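Local coordinates for protein 7,8-dihydro-6-hydroxymethylpterin pyrophosphokinase-dihydropteroate synthase (Plasmodium falciparum, PDB 6JWS) that probably makes (7,8-dihydropterin-6-yl)methyl diphosphate with ATP, then joins it to 4-aminobenzoate to give 7,8-dihydropteroate on the folate pathway, at residues 376-381 and 476-481; 426-431 and 682-687; 602-607 and 675-680. The protein carries 1 engineered substitution. All coordinates share one frame; numbering follows the deposited sequence.

Contact 1 of 3, residues 376-381 and 476-481; sequences YVLKDR and KPIISI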
loop_
_atom_site.group_PDB
_atom_site.type_symbol
_atom_site.label_atom_id
_atom_site.label_comp_id
_atom_site.label_asym_id
_atom_site.label_seq_id
_atom_site.Cartn_x
_atom_site.Cartn_y
_atom_site.Cartn_z
ATOM N N TYR B 376 -10.522 11.106 17.902
ATOM C CA TYR B 376 -10.978 10.147 18.907
ATOM C C TYR B 376 -10.085 10.260 20.146
ATOM O O TYR B 376 -8.990 10.821 20.050
ATOM C CB TYR B 376 -11.032 8.718 18.340
ATOM C CG TYR B 376 -9.681 8.092 18.101
ATOM C CD1 TYR B 376 -8.964 8.392 16.955
ATOM C CD2 TYR B 376 -9.100 7.208 19.007
ATOM C CE1 TYR B 376 -7.735 7.818 16.687
ATOM C CE2 TYR B 376 -7.854 6.634 18.761
ATOM C CZ TYR B 376 -7.170 6.934 17.589
ATOM O OH TYR B 376 -5.941 6.413 17.282
ATOM N N VAL B 377 -10.536 9.714 21.294
ATOM C CA VAL B 377 -9.743 9.836 22.519
ATOM C C VAL B 377 -9.514 8.464 23.162
ATOM O O VAL B 377 -10.458 7.703 23.390
ATOM C CB VAL B 377 -10.355 10.849 23.512
ATOM C CG1 VAL B 377 -9.571 10.929 24.817
ATOM C CG2 VAL B 377 -10.465 12.235 22.898
ATOM N N LEU B 378 -8.247 8.133 23.417
ATOM C CA LEU B 378 -7.908 6.870 24.061
ATOM C C LEU B 378 -7.877 7.038 25.575
ATOM O O LEU B 378 -8.337 6.169 26.315
ATOM C CB LEU B 378 -6.542 6.399 23.560
ATOM C CG LEU B 378 -6.527 5.871 22.129
ATOM C CD1 LEU B 378 -5.105 5.595 21.666
ATOM C CD2 LEU B 378 -7.397 4.620 22.020
ATOM N N LYS B 379 -7.265 8.133 26.029
ATOM C CA LYS B 379 -7.111 8.355 27.457
ATOM C C LYS B 379 -7.575 9.771 27.793
ATOM O O LYS B 379 -8.736 9.975 28.153
ATOM C CB LYS B 379 -5.680 8.016 27.894
ATOM C CG LYS B 379 -5.428 8.077 29.397
ATOM C CD LYS B 379 -3.951 7.976 29.792
ATOM C CE LYS B 379 -3.717 8.401 31.232
ATOM N NZ LYS B 379 -2.442 7.879 31.784
ATOM N N ASP B 380 -6.678 10.744 27.613
ATOM C CA ASP B 380 -6.968 12.128 27.954
ATOM C C ASP B 380 -6.384 13.074 26.902
ATOM O O ASP B 380 -6.383 14.283 27.102
ATOM C CB ASP B 380 -6.546 12.455 29.395
ATOM C CG ASP B 380 -5.100 12.132 29.753
ATOM O OD1 ASP B 380 -4.262 11.997 28.822
ATOM O OD2 ASP B 380 -4.806 12.014 30.979
ATOM N N ARG B 381 -5.909 12.526 25.778
ATOM C CA ARG B 381 -5.306 13.323 24.721
ATOM C C ARG B 381 -6.029 13.111 23.384
ATOM O O ARG B 381 -6.620 12.060 23.116
ATOM C CB ARG B 381 -3.812 12.987 24.625
ATOM C CG ARG B 381 -2.877 14.040 25.201
ATOM C CD ARG B 381 -3.023 14.397 26.670
ATOM N NE ARG B 381 -2.891 15.837 26.900
ATOM C CZ ARG B 381 -2.691 16.424 28.088
ATOM N NH1 ARG B 381 -2.570 15.700 29.192
ATOM N NH2 ARG B 381 -2.589 17.742 28.162
ATOM N N LYS B 476 3.772 7.593 29.896
ATOM C CA LYS B 476 3.000 6.522 30.507
ATOM C C LYS B 476 2.132 5.847 29.449
ATOM O O LYS B 476 1.414 6.520 28.716
ATOM C CB LYS B 476 2.158 7.003 31.694
ATOM C CG LYS B 476 1.618 5.871 32.558
ATOM C CD LYS B 476 0.783 6.340 33.727
ATOM C CE LYS B 476 0.397 5.217 34.663
ATOM N NZ LYS B 476 -0.810 5.566 35.448
ATOM N N PRO B 477 2.200 4.500 29.330
ATOM C CA PRO B 477 1.348 3.772 28.399
ATOM C C PRO B 477 -0.082 3.794 28.919
ATOM O O PRO B 477 -0.323 3.875 30.117
ATOM C CB PRO B 477 1.921 2.349 28.362
ATOM C CG PRO B 477 2.652 2.217 29.682
ATOM C CD PRO B 477 3.109 3.611 30.070
ATOM N N ILE B 478 -1.012 3.821 27.970
ATOM C CA ILE B 478 -2.428 3.673 28.226
ATOM C C ILE B 478 -2.638 2.203 28.559
ATOM O O ILE B 478 -1.989 1.335 27.971
ATOM C CB ILE B 478 -3.166 4.140 26.959
ATOM C CG1 ILE B 478 -2.723 5.562 26.587
ATOM C CG2 ILE B 478 -4.666 4.029 27.122
ATOM C CD1 ILE B 478 -3.311 6.102 25.301
ATOM N N ILE B 479 -3.505 1.936 29.542
ATOM C CA ILE B 479 -3.766 0.567 29.961
ATOM C C ILE B 479 -5.187 0.179 29.561
ATOM O O ILE B 479 -6.162 0.822 29.963
ATOM C CB ILE B 479 -3.531 0.373 31.478
ATOM C CG1 ILE B 479 -2.112 0.768 31.909
ATOM C CG2 ILE B 479 -3.849 -1.050 31.901
ATOM C CD1 ILE B 479 -1.028 0.099 31.092
ATOM N N SER B 480 -5.284 -0.947 28.854
ATOM C CA SER B 480 -6.559 -1.515 28.469
ATOM C C SER B 480 -6.778 -2.850 29.191
ATOM O O SER B 480 -5.870 -3.683 29.284
ATOM C CB SER B 480 -6.576 -1.683 26.959
ATOM O OG SER B 480 -7.764 -2.327 26.543
ATOM N N ILE B 481 -8.003 -3.078 29.676
ATOM C CA ILE B 481 -8.302 -4.366 30.302
ATOM C C ILE B 481 -9.294 -5.145 29.441
ATOM O O ILE B 481 -10.385 -4.668 29.157
ATOM C CB ILE B 481 -8.771 -4.239 31.767
ATOM C CG1 ILE B 481 -9.239 -5.585 32.321
ATOM C CG2 ILE B 481 -9.843 -3.175 31.959
ATOM C CD1 ILE B 481 -9.064 -5.690 33.813
HETATM O O HOH W 1 -2.238 5.214 31.910
HETATM O O HOH W 2 -2.154 7.853 34.637
#
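Leu378 and Lys379 carry this contact, with Ile478 as their main partner and Lys476 at the margin. Tyr376 lies on strand 372-377. Its backbone pairs with Ser383, so 376-381 turns back toward strand 382-384. The edge of the Tyr376 ring meets Leu378 CD2, which borders the leucine from within its own segment.

Leu378 is buried. Its CB lies 3.7 Å from Ile478 CD1, and the two side chains cross at about a right angle. Ile500 packs on both, so three aliphatic side chains come together here.

Lys379 touches the same isoleucine. Its CB sits 4.0 Å from Ile478 CD1, and its extended chain runs past the isoleucine in the opposite direction. With CG anti to the backbone N (chi1 -174°), the chain carries NZ out to the neighbourhood of Lys476. The two ammonium groups, NZ of Lys379 and NZ of Lys476, stay 4.6 Å apart. One water accepts a bond from each, which probably eases the repulsion. A second water takes a bond from Lys379 NZ at 2.7 Å and gives one to Pro477 O at 2.9 Å. No direct hydrogen bond joins the segments.

Ile478 begins the barrel strand 478-482 and bonds through its backbone to Ser427 and Ile429. The arrangement is that of a hairpin from the antiparallel sheet laid against the N-terminal end of a TIM-barrel strand, as in the dihydropteroate synthase fold.

Contact 2 of 3, residues 426-431 and 682-687; sequences ASVIDI and VDLIRV. With PT1 (pteroic acid), chain I.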
loop_
_atom_site.group_PDB
_atom_site.type_symbol
_atom_site.label_atom_id
_atom_site.label_comp_id
_atom_site.label_asym_id
_atom_site.label_seq_id
_atom_site.Cartn_x
_atom_site.Cartn_y
_atom_site.Cartn_z
ATOM N N ALA B 426 5.091 -0.111 22.278
ATOM C CA ALA B 426 3.645 -0.161 22.449
ATOM C C ALA B 426 3.124 1.141 23.063
ATOM O O ALA B 426 3.677 1.641 24.036
ATOM C CB ALA B 426 3.293 -1.337 23.319
ATOM N N SER B 427 2.017 1.661 22.519
ATOM C CA SER B 427 1.339 2.828 23.064
ATOM C C SER B 427 0.293 2.403 24.102
ATOM O O SER B 427 -0.120 3.193 24.962
ATOM C CB SER B 427 0.640 3.591 21.945
ATOM O OG SER B 427 1.542 3.890 20.905
ATOM N N VAL B 428 -0.218 1.185 23.927
ATOM C CA VAL B 428 -1.241 0.660 24.811
ATOM C C VAL B 428 -0.796 -0.725 25.231
ATOM O O VAL B 428 -0.169 -1.435 24.450
ATOM C CB VAL B 428 -2.636 0.615 24.152
ATOM C CG1 VAL B 428 -3.679 0.011 25.096
ATOM C CG2 VAL B 428 -3.088 1.999 23.715
ATOM N N ILE B 429 -1.125 -1.085 26.471
ATOM C CA ILE B 429 -1.024 -2.466 26.909
ATOM C C ILE B 429 -2.432 -2.967 27.199
ATOM O O ILE B 429 -3.139 -2.319 27.983
ATOM C CB ILE B 429 -0.155 -2.596 28.172
ATOM C CG1 ILE B 429 1.195 -1.892 28.044
ATOM C CG2 ILE B 429 -0.010 -4.065 28.564
ATOM C CD1 ILE B 429 1.975 -2.296 26.821
ATOM N N ASP B 430 -2.771 -4.131 26.599
ATOM C CA ASP B 430 -4.016 -4.851 26.834
ATOM C C ASP B 430 -3.745 -6.023 27.777
ATOM O O ASP B 430 -3.098 -7.010 27.416
ATOM C CB ASP B 430 -4.672 -5.335 25.530
ATOM C CG ASP B 430 -6.123 -5.822 25.653
ATOM O OD1 ASP B 430 -6.927 -5.146 26.347
ATOM O OD2 ASP B 430 -6.470 -6.866 25.013
ATOM N N ILE B 431 -4.277 -5.921 28.993
ATOM C CA ILE B 431 -4.062 -6.990 29.951
ATOM C C ILE B 431 -5.357 -7.783 30.056
ATOM O O ILE B 431 -6.433 -7.191 30.097
ATOM C CB ILE B 431 -3.614 -6.441 31.320
ATOM C CG1 ILE B 431 -3.142 -7.569 32.243
ATOM C CG2 ILE B 431 -4.729 -5.640 31.989
ATOM C CD1 ILE B 431 -2.543 -7.064 33.552
ATOM N N VAL B 682 -5.642 1.720 9.872
ATOM C CA VAL B 682 -6.184 1.135 11.083
ATOM C C VAL B 682 -5.598 1.886 12.285
ATOM O O VAL B 682 -4.400 2.124 12.351
ATOM C CB VAL B 682 -5.849 -0.368 11.146
ATOM C CG1 VAL B 682 -6.370 -0.991 12.429
ATOM C CG2 VAL B 682 -6.377 -1.096 9.927
ATOM N N ASP B 683 -6.452 2.263 13.230
ATOM C CA ASP B 683 -6.052 3.104 14.348
ATOM C C ASP B 683 -5.267 2.342 15.418
ATOM O O ASP B 683 -4.344 2.901 16.006
ATOM C CB ASP B 683 -7.277 3.814 14.912
ATOM C CG ASP B 683 -7.985 4.628 13.836
ATOM O OD1 ASP B 683 -7.461 5.720 13.484
ATOM O OD2 ASP B 683 -9.035 4.166 13.347
ATOM N N LEU B 684 -5.639 1.095 15.721
ATOM C CA LEU B 684 -4.902 0.327 16.723
ATOM C C LEU B 684 -4.822 -1.122 16.272
ATOM O O LEU B 684 -5.805 -1.655 15.740
ATOM C CB LEU B 684 -5.560 0.395 18.108
ATOM C CG LEU B 684 -5.669 1.792 18.734
ATOM C CD1 LEU B 684 -7.031 2.407 18.414
ATOM C CD2 LEU B 684 -5.483 1.755 20.247
ATOM N N ILE B 685 -3.654 -1.736 16.511
ATOM C CA ILE B 685 -3.478 -3.151 16.248
ATOM C C ILE B 685 -2.961 -3.812 17.530
ATOM O O ILE B 685 -2.087 -3.273 18.238
ATOM C CB ILE B 685 -2.576 -3.392 15.010
ATOM C CG1 ILE B 685 -1.194 -2.742 15.172
ATOM C CG2 ILE B 685 -3.256 -2.893 13.731
ATOM C CD1 ILE B 685 -0.178 -3.106 14.084
ATOM N N ARG B 686 -3.536 -4.982 17.827
ATOM C CA ARG B 686 -3.334 -5.675 19.086
ATOM C C ARG B 686 -2.392 -6.833 18.795
ATOM O O ARG B 686 -2.770 -7.742 18.056
ATOM C CB ARG B 686 -4.690 -6.205 19.591
ATOM C CG ARG B 686 -4.659 -6.832 20.976
ATOM C CD ARG B 686 -6.036 -7.409 21.287
ATOM N NE ARG B 686 -6.006 -8.124 22.547
ATOM C CZ ARG B 686 -5.748 -9.420 22.683
ATOM N NH1 ARG B 686 -5.539 -10.181 21.622
ATOM N NH2 ARG B 686 -5.759 -9.964 23.887
ATOM N N VAL B 687 -1.170 -6.774 19.331
ATOM C CA VAL B 687 -0.147 -7.692 18.854
ATOM C C VAL B 687 0.631 -8.301 20.024
ATOM O O VAL B 687 0.780 -7.675 21.087
ATOM C CB VAL B 687 0.786 -7.019 17.818
ATOM C CG1 VAL B 687 0.028 -6.521 16.583
ATOM C CG2 VAL B 687 1.633 -5.900 18.432
HETATM C C2 PT1 I . -9.359 -9.318 19.528
HETATM C C3 PT1 I . -9.012 -10.190 20.650
HETATM C C5 PT1 I . -9.223 -9.639 21.993
HETATM N N6 PT1 I . -8.514 -11.441 20.495
HETATM C C7 PT1 I . -10.063 -7.616 21.021
HETATM N N9 PT1 I . -9.729 -8.378 22.113
HETATM C C10 PT1 I . -8.244 -12.195 21.593
HETATM N N11 PT1 I . -10.592 -6.348 21.175
HETATM C C12 PT1 I . -8.471 -11.688 22.866
HETATM C C21 PT1 I . -7.894 -17.740 16.347
HETATM O O22 PT1 I . -6.758 -18.252 16.153
HETATM O O1 PT1 I . -9.198 -9.758 18.274
HETATM N N4 PT1 I . -9.856 -8.083 19.760
HETATM N N8 PT1 I . -8.933 -10.431 23.040
HETATM C C13 PT1 I . -7.737 -13.598 21.397
HETATM N N14 PT1 I . -8.852 -14.433 20.870
HETATM C C15 PT1 I . -8.643 -15.227 19.794
HETATM C C16 PT1 I . -9.698 -15.489 18.893
HETATM C C17 PT1 I . -7.343 -15.797 19.603
HETATM C C18 PT1 I . -9.447 -16.314 17.770
HETATM C C19 PT1 I . -7.114 -16.636 18.484
HETATM C C20 PT1 I . -8.161 -16.876 17.559
HETATM O O23 PT1 I . -8.807 -17.940 15.528
HETATM O O HOH W 3 -5.263 -8.756 26.577
#
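Asp430 and Arg686 meet inside the TIM barrel. Their strands, 428-432 and 684-687, are separated by strand 390-396, so side chains rather than backbones make the contact. The tight part is a buried salt bridge. Arg686 NE gives a nearly straight bond to Asp430 OD2 (2.8 Å, 172°). The oxygen lies in the guanidinium plane but is met on its anti side, and the two flat groups stand 79° apart. Arg686 NH2 adds only a weak, bent bond to the same oxygen. Ser480 OG holds the other carboxylate oxygen, OD1, which helps to fix the rotation of Asp430.

The Arg686 chain is extended from CG to NE, and the turn about its CD-NE bond (chi4 -91°) lays one guanidinium face against the pterin of pteroic acid. The ligand covers that face while the aspartate grips the edge.

The rest is looser. Val428 CG2 and Leu684 CD2 only graze each other at 4.2 Å. Beside the salt bridge lies a water. It accepts a bond from Arg686 NH2 at 3.0 Å and makes weak ones to Asp430 O and OD2. Over the guanidinium centre stands N8 of pteroic acid, 3.3 Å from Arg686 NH2.

Contact 3 of 3, residues 602-607 and 675-680; sequences LFIGYS and SYSYYK. With PT1 (pteroic acid), chain I.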
loop_
_atom_site.group_PDB
_atom_site.type_symbol
_atom_site.label_atom_id
_atom_site.label_comp_id
_atom_site.label_asym_id
_atom_site.label_seq_id
_atom_site.Cartn_x
_atom_site.Cartn_y
_atom_site.Cartn_z
ATOM N N LEU B 602 -10.818 2.379 14.624
ATOM C CA LEU B 602 -10.798 0.957 14.353
ATOM C C LEU B 602 -9.623 0.315 15.100
ATOM O O LEU B 602 -8.474 0.752 14.980
ATOM C CB LEU B 602 -10.685 0.751 12.840
ATOM C CG LEU B 602 -10.605 -0.710 12.378
ATOM C CD1 LEU B 602 -11.913 -1.472 12.639
ATOM C CD2 LEU B 602 -10.242 -0.788 10.895
ATOM N N PHE B 603 -9.946 -0.757 15.830
ATOM C CA PHE B 603 -9.060 -1.551 16.661
ATOM C C PHE B 603 -9.175 -2.994 16.153
ATOM O O PHE B 603 -10.279 -3.517 16.087
ATOM C CB PHE B 603 -9.572 -1.405 18.106
ATOM C CG PHE B 603 -8.825 -2.170 19.174
ATOM C CD1 PHE B 603 -8.787 -3.560 19.163
ATOM C CD2 PHE B 603 -8.190 -1.499 20.220
ATOM C CE1 PHE B 603 -8.096 -4.265 20.145
ATOM C CE2 PHE B 603 -7.491 -2.205 21.188
ATOM C CZ PHE B 603 -7.450 -3.585 21.155
ATOM N N ILE B 604 -8.072 -3.644 15.744
ATOM C CA ILE B 604 -8.171 -5.032 15.292
ATOM C C ILE B 604 -7.114 -5.894 15.969
ATOM O O ILE B 604 -6.060 -5.385 16.342
ATOM C CB ILE B 604 -8.059 -5.180 13.756
ATOM C CG1 ILE B 604 -6.637 -4.907 13.252
ATOM C CG2 ILE B 604 -9.097 -4.330 13.012
ATOM C CD1 ILE B 604 -6.450 -5.153 11.756
ATOM N N GLY B 605 -7.399 -7.207 16.058
ATOM C CA GLY B 605 -6.469 -8.191 16.570
ATOM C C GLY B 605 -6.358 -9.415 15.655
ATOM O O GLY B 605 -7.248 -10.271 15.622
ATOM N N TYR B 606 -5.249 -9.501 14.911
ATOM C CA TYR B 606 -4.991 -10.615 14.013
ATOM C C TYR B 606 -3.873 -11.494 14.572
ATOM O O TYR B 606 -3.621 -12.580 14.059
ATOM C CB TYR B 606 -4.510 -10.074 12.664
ATOM C CG TYR B 606 -3.310 -9.160 12.762
ATOM C CD1 TYR B 606 -2.016 -9.657 12.929
ATOM C CD2 TYR B 606 -3.473 -7.791 12.656
ATOM C CE1 TYR B 606 -0.926 -8.800 13.025
ATOM C CE2 TYR B 606 -2.396 -6.926 12.741
ATOM C CZ TYR B 606 -1.117 -7.428 12.905
ATOM O OH TYR B 606 -0.085 -6.531 13.010
ATOM N N SER B 607 -3.194 -10.997 15.605
ATOM C CA SER B 607 -1.905 -11.523 16.022
ATOM C C SER B 607 -1.972 -13.011 16.361
ATOM O O SER B 607 -2.672 -13.426 17.289
ATOM C CB SER B 607 -1.353 -10.718 17.183
ATOM O OG SER B 607 -0.025 -11.105 17.485
ATOM N N SER B 675 1.434 -4.207 7.919
ATOM C CA SER B 675 1.711 -3.335 6.775
ATOM C C SER B 675 0.412 -2.888 6.121
ATOM O O SER B 675 0.233 -1.702 5.850
ATOM C CB SER B 675 2.553 -4.017 5.728
ATOM O OG SER B 675 3.765 -4.422 6.317
ATOM N N TYR B 676 -0.424 -3.888 5.818
ATOM C CA TYR B 676 -1.755 -3.686 5.274
ATOM C C TYR B 676 -2.519 -2.694 6.154
ATOM O O TYR B 676 -3.095 -1.736 5.647
ATOM C CB TYR B 676 -2.479 -5.033 5.153
ATOM C CG TYR B 676 -3.866 -4.907 4.576
ATOM C CD1 TYR B 676 -4.034 -4.614 3.227
ATOM C CD2 TYR B 676 -5.000 -5.096 5.367
ATOM C CE1 TYR B 676 -5.293 -4.485 2.677
ATOM C CE2 TYR B 676 -6.274 -4.998 4.826
ATOM C CZ TYR B 676 -6.414 -4.678 3.487
ATOM O OH TYR B 676 -7.645 -4.562 2.922
ATOM N N SER B 677 -2.455 -2.893 7.474
ATOM C CA SER B 677 -3.169 -2.074 8.452
ATOM C C SER B 677 -2.675 -0.637 8.420
ATOM O O SER B 677 -3.473 0.296 8.517
ATOM C CB SER B 677 -2.988 -2.627 9.850
ATOM O OG SER B 677 -3.681 -3.865 9.968
ATOM N N TYR B 678 -1.342 -0.496 8.328
ATOM C CA TYR B 678 -0.700 0.797 8.199
ATOM C C TYR B 678 -1.242 1.538 6.973
ATOM O O TYR B 678 -1.597 2.727 7.050
ATOM C CB TYR B 678 0.821 0.645 8.104
ATOM C CG TYR B 678 1.477 1.965 7.783
ATOM C CD1 TYR B 678 1.776 2.870 8.792
ATOM C CD2 TYR B 678 1.710 2.339 6.470
ATOM C CE1 TYR B 678 2.337 4.102 8.504
ATOM C CE2 TYR B 678 2.259 3.568 6.162
ATOM C CZ TYR B 678 2.576 4.447 7.184
ATOM O OH TYR B 678 3.092 5.673 6.890
ATOM N N TYR B 679 -1.313 0.839 5.831
ATOM C CA TYR B 679 -1.784 1.503 4.618
ATOM C C TYR B 679 -3.285 1.765 4.636
ATOM O O TYR B 679 -3.745 2.689 3.972
ATOM C CB TYR B 679 -1.406 0.747 3.348
ATOM C CG TYR B 679 0.061 0.859 3.066
ATOM C CD1 TYR B 679 0.637 2.096 2.865
ATOM C CD2 TYR B 679 0.867 -0.261 3.023
ATOM C CE1 TYR B 679 1.992 2.220 2.626
ATOM C CE2 TYR B 679 2.222 -0.158 2.783
ATOM C CZ TYR B 679 2.784 1.089 2.585
ATOM O OH TYR B 679 4.127 1.202 2.358
ATOM N N LYS B 680 -4.033 0.943 5.374
ATOM C CA LYS B 680 -5.477 1.114 5.485
ATOM C C LYS B 680 -5.815 2.080 6.618
ATOM O O LYS B 680 -6.985 2.375 6.830
ATOM C CB LYS B 680 -6.169 -0.245 5.685
ATOM C CG LYS B 680 -6.243 -1.103 4.429
ATOM C CD LYS B 680 -6.888 -0.370 3.266
ATOM C CE LYS B 680 -7.002 -1.141 1.965
ATOM N NZ LYS B 680 -8.132 -0.617 1.132
HETATM C C2 PT1 I . -9.359 -9.318 19.528
HETATM C C3 PT1 I . -9.012 -10.190 20.650
HETATM C C5 PT1 I . -9.223 -9.639 21.993
HETATM N N6 PT1 I . -8.514 -11.441 20.495
HETATM C C7 PT1 I . -10.063 -7.616 21.021
HETATM N N9 PT1 I . -9.729 -8.378 22.113
HETATM C C10 PT1 I . -8.244 -12.195 21.593
HETATM N N11 PT1 I . -10.592 -6.348 21.175
HETATM C C12 PT1 I . -8.471 -11.688 22.866
HETATM C C21 PT1 I . -7.894 -17.740 16.347
HETATM O O22 PT1 I . -6.758 -18.252 16.153
HETATM O O1 PT1 I . -9.198 -9.758 18.274
HETATM N N4 PT1 I . -9.856 -8.083 19.760
HETATM N N8 PT1 I . -8.933 -10.431 23.040
HETATM C C13 PT1 I . -7.737 -13.598 21.397
HETATM N N14 PT1 I . -8.852 -14.433 20.870
HETATM C C15 PT1 I . -8.643 -15.227 19.794
HETATM C C16 PT1 I . -9.698 -15.489 18.893
HETATM C C17 PT1 I . -7.343 -15.797 19.603
HETATM C C18 PT1 I . -9.447 -16.314 17.770
HETATM C C19 PT1 I . -7.114 -16.636 18.484
HETATM C C20 PT1 I . -8.161 -16.876 17.559
HETATM O O23 PT1 I . -8.807 -17.940 15.528
#
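Ser677 meets Ile604 and, more lightly, Tyr606; these three residues make up the contact. Ser677 has the most surface buried. It sits on helix 657-680 and points at the strand segment. Its OG lies 3.5 Å from Ile604 CD1, a polar atom against a methyl, with no hydrogen bond across. The hydroxyl is served within its own helix. With OG anti to the carbonyl carbon (chi1 -69°), it turns back to bond Ile673 O one turn earlier.

Ile604 comes next. Its CG1 branch stands between the backbone N and the carbonyl carbon (chi1 71°). The branch then runs out toward the helix, and CD1 does the touching. The backbone of Ile604 pairs with Leu684 and Arg686, so the residue is anchored in the sheet while its side chain reaches the helix.

Tyr606 adds least. Its CE2 is 4.3 Å from Ser677 OG, a loose contact.

Phe603 and Gly605, on either side of Ile604 in the sequence, meet the ligand instead. Phe603 CE1 is 3.4 Å from N11 of pteroic acid. O1 of pteroic acid sits close to where a side chain would begin at Gly605. The bare backbone can therefore come near, with Gly605 O 3.3 Å from O1. Away from the strand, Ser675 OG bonds Ser675 OG of the second subunit. Strand 603-604, helix 657-680 and strand 684-687 form a beta-alpha-beta crossover of the TIM barrel: strand 603-604 lines the pterin pocket inside, and its outer side chains pack on a helix that also reaches the subunit interface.

All three contacts reach the parallel barrel sheet, at different places. Contact 1 is partly buried and joins a strand start to a hairpin outside the barrel; its chemistry is aliphatic in the middle and water-bridged lysines at the rim. Contacts 2 and 3 are fully buried and share the pteroic acid pocket. Contact 2 is charged and lies in the interior, whereas contact 3 is small, has no hydrogen bond across it and lies between strand and helix. Contacts 1 and 2 are stitched by neighbouring strands, with Ser480 N and O facing Ile429 O and Ile431 N. Strands 684-687 and 603-604 join contacts 2 and 3 in the same way, and Asp683 OD2 also holds Leu602 N.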